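Long-range contact in DNMT2 (Spodoptera frugiperda, PDB 4H0N), which probably methylates cytosine 38 in the anticodon loop of tRNA(Asp) and can also methylate cytosine in DNA, using S-adenosyl-L-methionine as methyl donor: residues A[33-38]-A[52-57]. The protein carries 3 engineered substitutions. Residues are numbered along the deposited sequence; the frame is centred on the assembly and turned at random.
With SAH (S-adenosyl-L-homocysteine), chain E.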
loop_
_atom_site.group_PDB
_atom_site.type_symbol
_atom_site.label_atom_id
_atom_site.label_comp_id
_atom_site.label_asym_id
_atom_site.label_seq_id
_atom_site.Cartn_x
_atom_site.Cartn_y
_atom_site.Cartn_z
ATOM N N VAL A 33 -2.646 13.919 -7.216
ATOM C CA VAL A 33 -2.715 13.656 -8.651
ATOM C C VAL A 33 -2.840 12.170 -8.965
ATOM O O VAL A 33 -1.977 11.373 -8.591
ATOM C CB VAL A 33 -1.475 14.212 -9.380
ATOM C CG1 VAL A 33 -1.546 13.898 -10.856
ATOM C CG2 VAL A 33 -1.349 15.718 -9.157
ATOM N N ASP A 34 -3.915 11.804 -9.658
ATOM C CA ASP A 34 -4.149 10.421 -10.047
ATOM C C ASP A 34 -5.074 10.398 -11.257
ATOM O O ASP A 34 -5.989 11.214 -11.358
ATOM C CB ASP A 34 -4.764 9.638 -8.884
ATOM C CG ASP A 34 -4.748 8.138 -9.114
ATOM O OD1 ASP A 34 -4.240 7.409 -8.233
ATOM O OD2 ASP A 34 -5.250 7.686 -10.168
ATOM N N ILE A 35 -4.837 9.462 -12.172
ATOM C CA ILE A 35 -5.624 9.378 -13.401
ATOM C C ILE A 35 -6.743 8.347 -13.325
ATOM O O ILE A 35 -7.442 8.125 -14.311
ATOM C CB ILE A 35 -4.749 9.017 -14.618
ATOM C CG1 ILE A 35 -4.086 7.652 -14.409
ATOM C CG2 ILE A 35 -3.718 10.107 -14.886
ATOM C CD1 ILE A 35 -3.244 7.196 -15.569
ATOM N N ASN A 36 -6.908 7.711 -12.168
ATOM C CA ASN A 36 -7.954 6.703 -12.015
ATOM C C ASN A 36 -9.254 7.261 -11.442
ATOM O O ASN A 36 -9.302 7.691 -10.291
ATOM C CB ASN A 36 -7.474 5.525 -11.170
ATOM C CG ASN A 36 -8.438 4.357 -11.216
ATOM O OD1 ASN A 36 -9.219 4.140 -10.289
ATOM N ND2 ASN A 36 -8.405 3.611 -12.315
ATOM N N THR A 37 -10.307 7.232 -12.252
ATOM C CA THR A 37 -11.586 7.838 -11.889
ATOM C C THR A 37 -12.263 7.199 -10.684
ATOM O O THR A 37 -12.917 7.884 -9.903
ATOM C CB THR A 37 -12.570 7.835 -13.072
ATOM O OG1 THR A 37 -12.292 6.712 -13.921
ATOM C CG2 THR A 37 -12.435 9.116 -13.872
ATOM N N VAL A 38 -12.126 5.887 -10.537
ATOM C CA VAL A 38 -12.735 5.214 -9.401
ATOM C C VAL A 38 -11.994 5.589 -8.131
ATOM O O VAL A 38 -12.608 5.974 -7.136
ATOM C CB VAL A 38 -12.734 3.687 -9.562
ATOM C CG1 VAL A 38 -13.189 3.030 -8.280
ATOM C CG2 VAL A 38 -13.629 3.276 -10.732
ATOM N N LEU A 52 -7.884 17.671 -5.936
ATOM C CA LEU A 52 -7.598 16.407 -6.602
ATOM C C LEU A 52 -7.676 16.566 -8.116
ATOM O O LEU A 52 -8.702 16.980 -8.656
ATOM C CB LEU A 52 -8.563 15.326 -6.116
ATOM C CG LEU A 52 -8.713 14.044 -6.935
ATOM C CD1 LEU A 52 -7.411 13.254 -6.997
ATOM C CD2 LEU A 52 -9.833 13.204 -6.348
ATOM N N LEU A 53 -6.583 16.234 -8.796
ATOM C CA LEU A 53 -6.491 16.455 -10.233
ATOM C C LEU A 53 -6.396 15.161 -11.033
ATOM O O LEU A 53 -5.485 14.361 -10.837
ATOM C CB LEU A 53 -5.294 17.351 -10.540
ATOM C CG LEU A 53 -5.222 18.536 -9.576
ATOM C CD1 LEU A 53 -3.935 19.298 -9.762
ATOM C CD2 LEU A 53 -6.420 19.455 -9.750
ATOM N N ASN A 54 -7.354 14.959 -11.930
ATOM C CA ASN A 54 -7.269 13.882 -12.902
ATOM C C ASN A 54 -6.291 14.323 -13.985
ATOM O O ASN A 54 -6.689 14.926 -14.980
ATOM C CB ASN A 54 -8.646 13.587 -13.503
ATOM C CG ASN A 54 -8.704 12.243 -14.212
ATOM O OD1 ASN A 54 -7.759 11.845 -14.893
ATOM N ND2 ASN A 54 -9.818 11.535 -14.047
ATOM N N ARG A 55 -5.008 14.045 -13.769
ATOM C CA ARG A 55 -3.947 14.496 -14.665
ATOM C C ARG A 55 -2.778 13.518 -14.680
ATOM O O ARG A 55 -2.460 12.900 -13.666
ATOM C CB ARG A 55 -3.458 15.893 -14.262
ATOM C CG ARG A 55 -2.203 16.359 -14.992
ATOM C CD ARG A 55 -1.917 17.838 -14.755
ATOM N NE ARG A 55 -3.074 18.675 -15.062
ATOM C CZ ARG A 55 -3.599 19.573 -14.235
ATOM N NH1 ARG A 55 -3.088 19.748 -13.027
ATOM N NH2 ARG A 55 -4.647 20.292 -14.620
ATOM N N ASN A 56 -2.154 13.371 -15.844
ATOM C CA ASN A 56 -0.920 12.610 -15.958
ATOM C C ASN A 56 0.239 13.273 -15.220
ATOM O O ASN A 56 0.414 14.491 -15.279
ATOM C CB ASN A 56 -0.548 12.430 -17.427
ATOM C CG ASN A 56 -0.069 11.027 -17.735
ATOM O OD1 ASN A 56 1.069 10.665 -17.425
ATOM N ND2 ASN A 56 -0.939 10.223 -18.347
ATOM N N ILE A 57 1.036 12.467 -14.531
ATOM C CA ILE A 57 2.222 12.966 -13.846
ATOM C C ILE A 57 3.139 13.711 -14.822
ATOM O O ILE A 57 3.804 14.678 -14.451
ATOM C CB ILE A 57 2.973 11.815 -13.112
ATOM C CG1 ILE A 57 2.817 11.949 -11.597
ATOM C CG2 ILE A 57 4.454 11.784 -13.473
ATOM C CD1 ILE A 57 1.391 11.847 -11.099
HETATM N N SAH E . -0.686 5.005 -2.723
HETATM C CA SAH E . -1.979 5.136 -3.387
HETATM C CB SAH E . -2.002 4.501 -4.783
HETATM C CG SAH E . -0.740 3.803 -5.284
HETATM S SD SAH E . -1.121 2.633 -6.617
HETATM C C SAH E . -3.129 4.623 -2.514
HETATM O O SAH E . -4.096 4.039 -3.005
HETATM O OXT SAH E . -3.129 4.792 -1.296
HETATM C "C5'" SAH E . -0.651 3.808 -7.915
HETATM C "C4'" SAH E . -1.814 4.629 -8.474
HETATM O "O4'" SAH E . -1.304 5.678 -9.275
HETATM C "C3'" SAH E . -2.766 3.833 -9.358
HETATM O "O3'" SAH E . -4.018 3.710 -8.718
HETATM C "C2'" SAH E . -2.905 4.631 -10.646
HETATM O "O2'" SAH E . -4.253 4.942 -10.915
HETATM C "C1'" SAH E . -2.129 5.912 -10.400
HETATM N N9 SAH E . -1.307 6.290 -11.569
HETATM C C8 SAH E . -0.574 5.452 -12.372
HETATM N N7 SAH E . 0.037 6.192 -13.326
HETATM C C5 SAH E . -0.294 7.491 -13.147
HETATM C C6 SAH E . 0.048 8.652 -13.832
HETATM N N6 SAH E . 0.853 8.597 -14.889
HETATM N N1 SAH E . -0.454 9.865 -13.407
HETATM C C2 SAH E . -1.292 9.921 -12.310
HETATM N N3 SAH E . -1.629 8.764 -11.636
HETATM C C4 SAH E . -1.139 7.567 -12.047
#
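The ends of two parallel neighbours in the sheet, strands 27-33 and 52-53, pair V33 with L53, and the D34 N-H gives L53 O a nearly straight bond (3.2 Å, 161° at the hydrogen) in the carbonyl plane. N54 CA then meets D34 O at 3.3 Å, so the segments stay close through I35 and N54 before separating, with S-adenosyl-L-homocysteine beside them and touching both. V33 CG1 and I35 CG2 both lie against R55 O, and N54 OD1 sits by I35 CA. D34, its CG anti to the backbone N (chi1 -167°), leaves the backbone away from 52-57, and its carboxylate meets the ribose. Its OD2 takes a hydrogen bond from O2' of the ligand at 3.0 Å. The anti lone pair of the same oxygen accepts from N36 N, closing an Asx turn, while OD1 is held by the backbone N of G12, so three bonds fix the carboxylate. An alanine here would remove all three and would probably weaken the hold on the ribose and loosen the turn. The adenine is gripped from residues 52-57: I57 N donates to N1 at 3.2 Å, and N6 reaches N56 OD1, an atom less surely placed. I35 lays CG1 and CD1 against the purine, whereas I57 CD1 meets both C2 of the ring and V33 CG1. This is the Rossmann-like beta-alpha-beta principle at work: an acidic residue just past the second strand binds the ribose hydroxyl, the loop after the third bonds adenine N1 and N6, and apolar branches add van der Waals contact.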